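Local structure of cell division control protein Cdc48 (Mycobacterium smegmatis, 5E7P) at residues A549-G552 with S553-M556; V607-L610 with L611-D615; L570-R573 with A574-S577. The protein probably binds and hydrolyses ATP as a Cdc48-type member of the AAA ATPase family, and binds ADP. All coordinates share one frame; numbering follows the deposited sequence.

Contact 1. Residues A549-G552 with S553-M556; sequences AVKG and SELM
The backbone N of L555 donates to K551 O at 3.2 Å in a nearly straight bond (173° at the hydrogen), closing the first turn of helix 552-558 directly behind strand 546-551. This is a strand-to-helix junction at the edge of the parallel sheet in the AAA core, with K551 as the N-cap residue and G552 already turned into helical geometry. A second, weaker bond follows as M556 N reaches G552 O at 3.4 Å. A wider pi-type turn is found at 554-556.

Among the side chains, K551 and E554 cross at a slant. The methylenes do the touching: K551 CB lies 3.9 Å from E554 CG, and further out K551 CD comes to 3.8 Å from E554 OE2. The opposite charges do not meet, since K551 NZ stays 5.3 Å from E554 OE2. Bends at chi3 and chi4 (90° and -63°) take the ammonium off elsewhere, into a salt bridge with E586. S553 OG is hydrogen-bonded to that same carboxylate oxygen, so one acidic group ties the last residue of the strand to the start of the helix. Bound ADP is about 7 Å from the K551 side chain, and a glycerol is closer still.

On the other side of the turn the character is apolar. V550 is buried against L584 of strand 580-585, and L555, whose CG stands opposite its own backbone N, leans back to the strand until L555 CD1 is 4.2 Å from V550 CG1.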
ATOM      1  N   ALA A 549       6.729  -9.346  -4.979  1.00 34.58           N
ATOM      2  CA  ALA A 549       7.812  -8.630  -5.643  1.00 33.63           C
ATOM      3  C   ALA A 549       9.023  -8.399  -4.752  1.00 39.37           C
ATOM      4  O   ALA A 549       8.884  -8.086  -3.570  1.00 42.91           O
ATOM      5  CB  ALA A 549       7.303  -7.304  -6.170  1.00 30.78           C
ATOM      6  N   VAL A 550      10.212  -8.553  -5.328  1.00 40.72           N
ATOM      7  CA  VAL A 550      11.456  -8.253  -4.626  1.00 42.81           C
ATOM      8  C   VAL A 550      12.418  -7.460  -5.510  1.00 45.07           C
ATOM      9  O   VAL A 550      12.384  -7.570  -6.735  1.00 44.64           O
ATOM     10  CB  VAL A 550      12.175  -9.533  -4.130  1.00 41.44           C
ATOM     11  CG1 VAL A 550      11.271 -10.337  -3.207  1.00 41.72           C
ATOM     12  CG2 VAL A 550      12.653 -10.381  -5.304  1.00 39.37           C
ATOM     13  N   LYS A 551      13.256  -6.643  -4.879  1.00 47.79           N
ATOM     14  CA  LYS A 551      14.373  -6.005  -5.566  1.00 50.26           C
ATOM     15  C   LYS A 551      15.623  -6.840  -5.341  1.00 53.21           C
ATOM     16  O   LYS A 551      15.978  -7.134  -4.198  1.00 54.28           O
ATOM     17  CB  LYS A 551      14.605  -4.588  -5.045  1.00 53.39           C
ATOM     18  CG  LYS A 551      13.714  -3.530  -5.669  1.00 55.84           C
ATOM     19  CD  LYS A 551      14.272  -2.128  -5.443  1.00 60.10           C
ATOM     20  CE  LYS A 551      15.211  -1.694  -6.573  1.00 63.25           C
ATOM     21  NZ  LYS A 551      16.428  -2.548  -6.703  1.00 65.23           N
ATOM     22  N   GLY A 552      16.284  -7.216  -6.434  1.00 54.17           N
ATOM     23  CA  GLY A 552      17.452  -8.080  -6.387  1.00 56.48           C
ATOM     24  C   GLY A 552      18.500  -7.687  -5.365  1.00 58.72           C
ATOM     25  O   GLY A 552      19.041  -8.540  -4.664  1.00 58.86           O
ATOM     26  N   SER A 553      18.775  -6.389  -5.270  1.00 60.42           N
ATOM     27  CA  SER A 553      19.769  -5.877  -4.331  1.00 62.78           C
ATOM     28  C   SER A 553      19.369  -6.111  -2.877  1.00 64.60           C
ATOM     29  O   SER A 553      20.162  -6.613  -2.079  1.00 67.57           O
ATOM     30  CB  SER A 553      19.998  -4.381  -4.563  1.00 62.54           C
ATOM     31  OG  SER A 553      20.521  -4.138  -5.856  1.00 62.96           O
ATOM     32  N   GLU A 554      18.136  -5.744  -2.543  1.00 62.57           N
ATOM     33  CA  GLU A 554      17.663  -5.776  -1.161  1.00 61.41           C
ATOM     34  C   GLU A 554      17.611  -7.185  -0.582  1.00 60.46           C
ATOM     35  O   GLU A 554      18.011  -7.405   0.559  1.00 63.98           O
ATOM     36  CB  GLU A 554      16.292  -5.107  -1.049  1.00 61.38           C
ATOM     37  CG  GLU A 554      16.249  -3.706  -1.629  1.00 63.96           C
ATOM     38  CD  GLU A 554      14.994  -2.957  -1.243  1.00 66.78           C
ATOM     39  OE1 GLU A 554      14.207  -3.499  -0.437  1.00 68.18           O
ATOM     40  OE2 GLU A 554      14.798  -1.828  -1.740  1.00 67.89           O
ATOM     41  N   LEU A 555      17.121  -8.133  -1.370  1.00 57.06           N
ATOM     42  CA  LEU A 555      17.040  -9.522  -0.927  1.00 56.02           C
ATOM     43  C   LEU A 555      18.433 -10.095  -0.653  1.00 56.94           C
ATOM     44  O   LEU A 555      18.623 -10.886   0.273  1.00 55.85           O
ATOM     45  CB  LEU A 555      16.294 -10.369  -1.966  1.00 52.55           C
ATOM     46  CG  LEU A 555      16.137 -11.868  -1.702  1.00 53.82           C
ATOM     47  CD1 LEU A 555      14.747 -12.336  -2.091  1.00 53.74           C
ATOM     48  CD2 LEU A 555      17.186 -12.665  -2.463  1.00 55.40           C
ATOM     49  N   MET A 556      19.404  -9.678  -1.457  1.00 58.60           N
ATOM     50  CA  MET A 556      20.761 -10.204  -1.361  1.00 61.93           C
ATOM     51  C   MET A 556      21.593  -9.502  -0.291  1.00 65.51           C
ATOM     52  O   MET A 556      22.283 -10.152   0.494  1.00 65.31           O
ATOM     53  CB  MET A 556      21.463 -10.110  -2.719  1.00 60.22           C
ATOM     54  CG  MET A 556      20.874 -11.017  -3.791  1.00 57.87           C
ATOM     55  SD  MET A 556      21.295 -12.758  -3.572  1.00 58.00           S
ATOM     56  CE  MET A 556      23.031 -12.742  -4.020  1.00 79.33           C
TER

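Contact 2. Residues V607-L610 with L611-D615; sequences VASL and LTELD
L610 and L611, with S609 just before them, carry most of this contact between successive turns of helix 602-617, an alpha helix flanking the AAA sheet. Each has its counterpart one turn away. L611 N bonds to V607 O at 2.8 Å, and L610 O receives L614 N, also at 2.8 Å.

L611 turns its CG away from its own carbonyl carbon (chi1 -64°), which brings the branch back along the helix. Its CD1 then meets V607 CG1 at 4.3 Å, with L611 CG close to V607 O. L610 sends its side chain out on a different face; there L610 CG is 4.3 Å from L614 CD1, and L614 CG in turn lies close to L610 O. Beyond the helix the two faces have different company: L610 faces helix 563-576, while L611 and L614 both touch L639.

S609 offers its carbonyl to E613 N at 2.9 Å, and its hydroxyl goes out to E564. E613 CG passes S609 OG only loosely, at 4.4 Å.

Between these bonds, A608 O takes two donors from one residue. T612 N approaches at 3.1 Å and T612 OG1 at 2.8 Å, from opposite faces of the carbonyl plane. The hydroxyl can fold back this way because OG1 sits beside its own backbone N (chi1 -58°).

The chemistry thus divides round the helix. Leucine branches give it greasy flanks toward helix 563-576 and L639, whereas the exposed T612 spends its hydroxyl hydrogen on the helix's own backbone, giving A608 O a bifurcated acceptor role.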
ATOM      1  N   VAL A 607      21.187 -18.673  -6.971  1.00 41.28           N
ATOM      2  CA  VAL A 607      20.919 -18.845  -8.396  1.00 38.41           C
ATOM      3  C   VAL A 607      20.401 -20.251  -8.711  1.00 39.75           C
ATOM      4  O   VAL A 607      19.405 -20.411  -9.423  1.00 40.59           O
ATOM      5  CB  VAL A 607      22.173 -18.545  -9.244  1.00 36.07           C
ATOM      6  CG1 VAL A 607      21.939 -18.918 -10.694  1.00 34.24           C
ATOM      7  CG2 VAL A 607      22.559 -17.078  -9.119  1.00 35.16           C
ATOM      8  N   ALA A 608      21.075 -21.265  -8.174  1.00 38.97           N
ATOM      9  CA  ALA A 608      20.653 -22.649  -8.366  1.00 39.54           C
ATOM     10  C   ALA A 608      19.252 -22.867  -7.806  1.00 40.05           C
ATOM     11  O   ALA A 608      18.436 -23.574  -8.400  1.00 39.64           O
ATOM     12  CB  ALA A 608      21.643 -23.608  -7.719  1.00 40.33           C
ATOM     13  N   SER A 609      18.978 -22.251  -6.661  1.00 41.87           N
ATOM     14  CA  SER A 609      17.652 -22.322  -6.061  1.00 43.63           C
ATOM     15  C   SER A 609      16.648 -21.587  -6.940  1.00 40.41           C
ATOM     16  O   SER A 609      15.510 -22.025  -7.099  1.00 40.38           O
ATOM     17  CB  SER A 609      17.659 -21.723  -4.654  1.00 46.95           C
ATOM     18  OG  SER A 609      16.381 -21.826  -4.050  1.00 48.49           O
ATOM     19  N   LEU A 610      17.085 -20.469  -7.511  1.00 38.17           N
ATOM     20  CA  LEU A 610      16.237 -19.676  -8.394  1.00 36.22           C
ATOM     21  C   LEU A 610      15.837 -20.473  -9.635  1.00 35.17           C
ATOM     22  O   LEU A 610      14.661 -20.526  -9.998  1.00 31.43           O
ATOM     23  CB  LEU A 610      16.947 -18.384  -8.795  1.00 36.13           C
ATOM     24  CG  LEU A 610      16.114 -17.375  -9.581  1.00 35.58           C
ATOM     25  CD1 LEU A 610      14.818 -17.084  -8.845  1.00 35.18           C
ATOM     26  CD2 LEU A 610      16.906 -16.094  -9.807  1.00 36.87           C
ATOM     27  N   LEU A 611      16.822 -21.101 -10.274  1.00 37.61           N
ATOM     28  CA  LEU A 611      16.578 -21.950 -11.436  1.00 37.99           C
ATOM     29  C   LEU A 611      15.601 -23.068 -11.090  1.00 38.97           C
ATOM     30  O   LEU A 611      14.707 -23.390 -11.874  1.00 37.15           O
ATOM     31  CB  LEU A 611      17.891 -22.549 -11.948  1.00 39.57           C
ATOM     32  CG  LEU A 611      18.923 -21.552 -12.481  1.00 39.91           C
ATOM     33  CD1 LEU A 611      20.228 -22.251 -12.826  1.00 39.97           C
ATOM     34  CD2 LEU A 611      18.369 -20.824 -13.691  1.00 38.84           C
ATOM     35  N   THR A 612      15.778 -23.648  -9.906  1.00 40.56           N
ATOM     36  CA  THR A 612      14.903 -24.707  -9.421  1.00 41.88           C
ATOM     37  C   THR A 612      13.469 -24.211  -9.279  1.00 41.20           C
ATOM     38  O   THR A 612      12.528 -24.884  -9.698  1.00 40.91           O
ATOM     39  CB  THR A 612      15.383 -25.259  -8.058  1.00 43.56           C
ATOM     40  OG1 THR A 612      16.725 -25.748  -8.181  1.00 45.09           O
ATOM     41  CG2 THR A 612      14.474 -26.387  -7.581  1.00 41.21           C
ATOM     42  N   GLU A 613      13.310 -23.031  -8.688  1.00 40.98           N
ATOM     43  CA  GLU A 613      11.987 -22.448  -8.495  1.00 41.44           C
ATOM     44  C   GLU A 613      11.340 -22.061  -9.824  1.00 38.74           C
ATOM     45  O   GLU A 613      10.138 -22.251 -10.016  1.00 36.94           O
ATOM     46  CB  GLU A 613      12.058 -21.238  -7.562  1.00 44.71           C
ATOM     47  CG  GLU A 613      12.503 -21.576  -6.148  1.00 49.55           C
ATOM     48  CD  GLU A 613      11.622 -22.625  -5.496  1.00 53.82           C
ATOM     49  OE1 GLU A 613      12.105 -23.756  -5.272  1.00 56.50           O
ATOM     50  OE2 GLU A 613      10.447 -22.318  -5.202  1.00 54.01           O
ATOM     51  N   LEU A 614      12.139 -21.520 -10.739  1.00 36.85           N
ATOM     52  CA  LEU A 614      11.634 -21.140 -12.055  1.00 36.34           C
ATOM     53  C   LEU A 614      11.118 -22.356 -12.815  1.00 39.82           C
ATOM     54  O   LEU A 614      10.145 -22.263 -13.567  1.00 40.76           O
ATOM     55  CB  LEU A 614      12.717 -20.434 -12.873  1.00 33.87           C
ATOM     56  CG  LEU A 614      13.099 -19.023 -12.423  1.00 33.02           C
ATOM     57  CD1 LEU A 614      14.229 -18.492 -13.272  1.00 33.12           C
ATOM     58  CD2 LEU A 614      11.903 -18.088 -12.488  1.00 31.98           C
ATOM     59  N   ASP A 615      11.769 -23.497 -12.609  1.00 38.95           N
ATOM     60  CA  ASP A 615      11.380 -24.725 -13.291  1.00 38.83           C
ATOM     61  C   ASP A 615      10.114 -25.329 -12.695  1.00 38.87           C
ATOM     62  O   ASP A 615       9.400 -26.072 -13.366  1.00 42.13           O
ATOM     63  CB  ASP A 615      12.525 -25.742 -13.285  1.00 41.69           C
ATOM     64  CG  ASP A 615      13.701 -25.304 -14.147  1.00 45.35           C
ATOM     65  OD1 ASP A 615      13.549 -24.331 -14.917  1.00 45.97           O
ATOM     66  OD2 ASP A 615      14.775 -25.938 -14.061  1.00 46.17           O
TER

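Contact 3. Residues L570-R573 with A574-S577; sequences LFAR and ARDS
S577 and R573 meet in a side-chain-to-backbone contact in the last turn of helix 563-576 and the residue after it, in the AAA core that contains strand 546-551. S577 OG donates to R573 O at 2.6 Å; the oxygen stands anti to the carbonyl carbon of S577 (chi1 -54°), which turns it toward the preceding turn. That turn is ordinary helix: R575 N bonds to F571 O at 2.8 Å and D576 N to A572 O at 3.1 Å.

R575 doubles back on its own helix. A bend at chi3 (-94°) lays its guanidinium so that one face covers the backbone of A572, whose CA lies 3.4 Å above the plane toward the rim. R575 NH2 passes A572 CB at 3.8 Å.

R573 carries its charge to the other AAA region of the chain, pairing through NE with E386, and S577 OG also bonds to G388 N; both partners lie in strand 385-388. On the remaining sides, A574 touches H548 of strand 546-551 and V582 of strand 580-585, F571 touches V582 and I617 of helix 602-617, and R575 also rests on I617.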
ATOM      1  N   LEU A 570       9.570 -16.901  -1.226  1.00 33.77           N
ATOM      2  CA  LEU A 570       8.868 -16.047  -2.178  1.00 31.80           C
ATOM      3  C   LEU A 570       8.011 -16.852  -3.154  1.00 31.17           C
ATOM      4  O   LEU A 570       6.826 -16.569  -3.335  1.00 30.33           O
ATOM      5  CB  LEU A 570       9.883 -15.195  -2.944  1.00 31.89           C
ATOM      6  CG  LEU A 570       9.412 -14.436  -4.186  1.00 30.09           C
ATOM      7  CD1 LEU A 570       8.378 -13.387  -3.821  1.00 29.73           C
ATOM      8  CD2 LEU A 570      10.601 -13.797  -4.882  1.00 29.79           C
ATOM      9  N   PHE A 571       8.613 -17.862  -3.770  1.00 30.42           N
ATOM     10  CA  PHE A 571       7.909 -18.680  -4.748  1.00 30.05           C
ATOM     11  C   PHE A 571       6.844 -19.558  -4.108  1.00 30.71           C
ATOM     12  O   PHE A 571       5.765 -19.733  -4.673  1.00 31.75           O
ATOM     13  CB  PHE A 571       8.894 -19.514  -5.571  1.00 31.56           C
ATOM     14  CG  PHE A 571       9.604 -18.724  -6.633  1.00 31.41           C
ATOM     15  CD1 PHE A 571      10.769 -18.033  -6.338  1.00 31.10           C
ATOM     16  CD2 PHE A 571       9.093 -18.653  -7.921  1.00 29.16           C
ATOM     17  CE1 PHE A 571      11.418 -17.293  -7.315  1.00 30.67           C
ATOM     18  CE2 PHE A 571       9.736 -17.917  -8.901  1.00 28.32           C
ATOM     19  CZ  PHE A 571      10.901 -17.236  -8.597  1.00 29.82           C
ATOM     20  N   ALA A 572       7.142 -20.094  -2.926  1.00 30.39           N
ATOM     21  CA  ALA A 572       6.173 -20.907  -2.195  1.00 28.98           C
ATOM     22  C   ALA A 572       4.944 -20.089  -1.820  1.00 26.64           C
ATOM     23  O   ALA A 572       3.827 -20.605  -1.827  1.00 26.39           O
ATOM     24  CB  ALA A 572       6.803 -21.525  -0.948  1.00 28.37           C
ATOM     25  N   ARG A 573       5.150 -18.816  -1.494  1.00 25.58           N
ATOM     26  CA  ARG A 573       4.030 -17.930  -1.194  1.00 28.98           C
ATOM     27  C   ARG A 573       3.227 -17.645  -2.459  1.00 28.33           C
ATOM     28  O   ARG A 573       2.005 -17.513  -2.416  1.00 27.08           O
ATOM     29  CB  ARG A 573       4.503 -16.612  -0.578  1.00 28.86           C
ATOM     30  CG  ARG A 573       3.364 -15.792   0.026  1.00 30.29           C
ATOM     31  CD  ARG A 573       3.706 -14.312   0.139  1.00 35.25           C
ATOM     32  NE  ARG A 573       4.987 -14.089   0.798  1.00 41.64           N
ATOM     33  CZ  ARG A 573       6.071 -13.619   0.188  1.00 42.92           C
ATOM     34  NH1 ARG A 573       6.026 -13.310  -1.100  1.00 39.17           N
ATOM     35  NH2 ARG A 573       7.197 -13.453   0.869  1.00 46.37           N
ATOM     36  N   ALA A 574       3.923 -17.552  -3.586  1.00 27.17           N
ATOM     37  CA  ALA A 574       3.276 -17.274  -4.859  1.00 27.80           C
ATOM     38  C   ALA A 574       2.439 -18.466  -5.306  1.00 30.01           C
ATOM     39  O   ALA A 574       1.299 -18.306  -5.744  1.00 30.69           O
ATOM     40  CB  ALA A 574       4.315 -16.917  -5.915  1.00 25.23           C
ATOM     41  N   ARG A 575       3.009 -19.660  -5.186  1.00 31.92           N
ATOM     42  CA  ARG A 575       2.296 -20.886  -5.534  1.00 35.04           C
ATOM     43  C   ARG A 575       1.033 -21.053  -4.694  1.00 35.18           C
ATOM     44  O   ARG A 575      -0.017 -21.441  -5.208  1.00 36.13           O
ATOM     45  CB  ARG A 575       3.204 -22.112  -5.374  1.00 39.20           C
ATOM     46  CG  ARG A 575       4.144 -22.349  -6.547  1.00 43.61           C
ATOM     47  CD  ARG A 575       4.890 -23.676  -6.420  1.00 49.21           C
ATOM     48  NE  ARG A 575       6.194 -23.522  -5.778  1.00 54.60           N
ATOM     49  CZ  ARG A 575       6.451 -23.833  -4.510  1.00 59.68           C
ATOM     50  NH1 ARG A 575       5.495 -24.326  -3.735  1.00 61.71           N
ATOM     51  NH2 ARG A 575       7.671 -23.655  -4.019  1.00 61.63           N
ATOM     52  N   ASP A 576       1.139 -20.747  -3.403  1.00 34.23           N
ATOM     53  CA  ASP A 576       0.024 -20.917  -2.475  1.00 34.96           C
ATOM     54  C   ASP A 576      -1.025 -19.813  -2.588  1.00 35.96           C
ATOM     55  O   ASP A 576      -2.130 -19.948  -2.063  1.00 38.29           O
ATOM     56  CB  ASP A 576       0.533 -21.004  -1.031  1.00 37.75           C
ATOM     57  CG  ASP A 576       1.335 -22.269  -0.766  1.00 41.25           C
ATOM     58  OD1 ASP A 576       1.210 -23.236  -1.546  1.00 43.28           O
ATOM     59  OD2 ASP A 576       2.086 -22.300   0.231  1.00 41.78           O
ATOM     60  N   SER A 577      -0.682 -18.726  -3.272  1.00 35.50           N
ATOM     61  CA  SER A 577      -1.574 -17.573  -3.366  1.00 36.09           C
ATOM     62  C   SER A 577      -2.142 -17.358  -4.769  1.00 34.67           C
ATOM     63  O   SER A 577      -2.789 -16.344  -5.022  1.00 32.92           O
ATOM     64  CB  SER A 577      -0.850 -16.303  -2.912  1.00 36.20           C
ATOM     65  OG  SER A 577      -0.287 -16.470  -1.625  1.00 37.42           O
TER

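How the contacts relate
Along the chain the order is contact 1, contact 3, contact 2, all within the second AAA region and with centres 14 to 16 Å apart. Contact 1 leaves the edge strand 546-551 of the five-stranded parallel sheet, while contacts 2 and 3 lie on helices 602-617 and 563-576. Contact 3 joins the others: L570 CD2 packs on V550 CG1 at 3.9 Å, and F571 CE1 on L610 CD1 at 3.7 Å. R575 NH2 and E613 OE2 add a long, weak ion pair. Contacts 1 and 2 do not touch. The helix of contact 3 thus links the ADP-proximal strand end to the more distant helix 602-617.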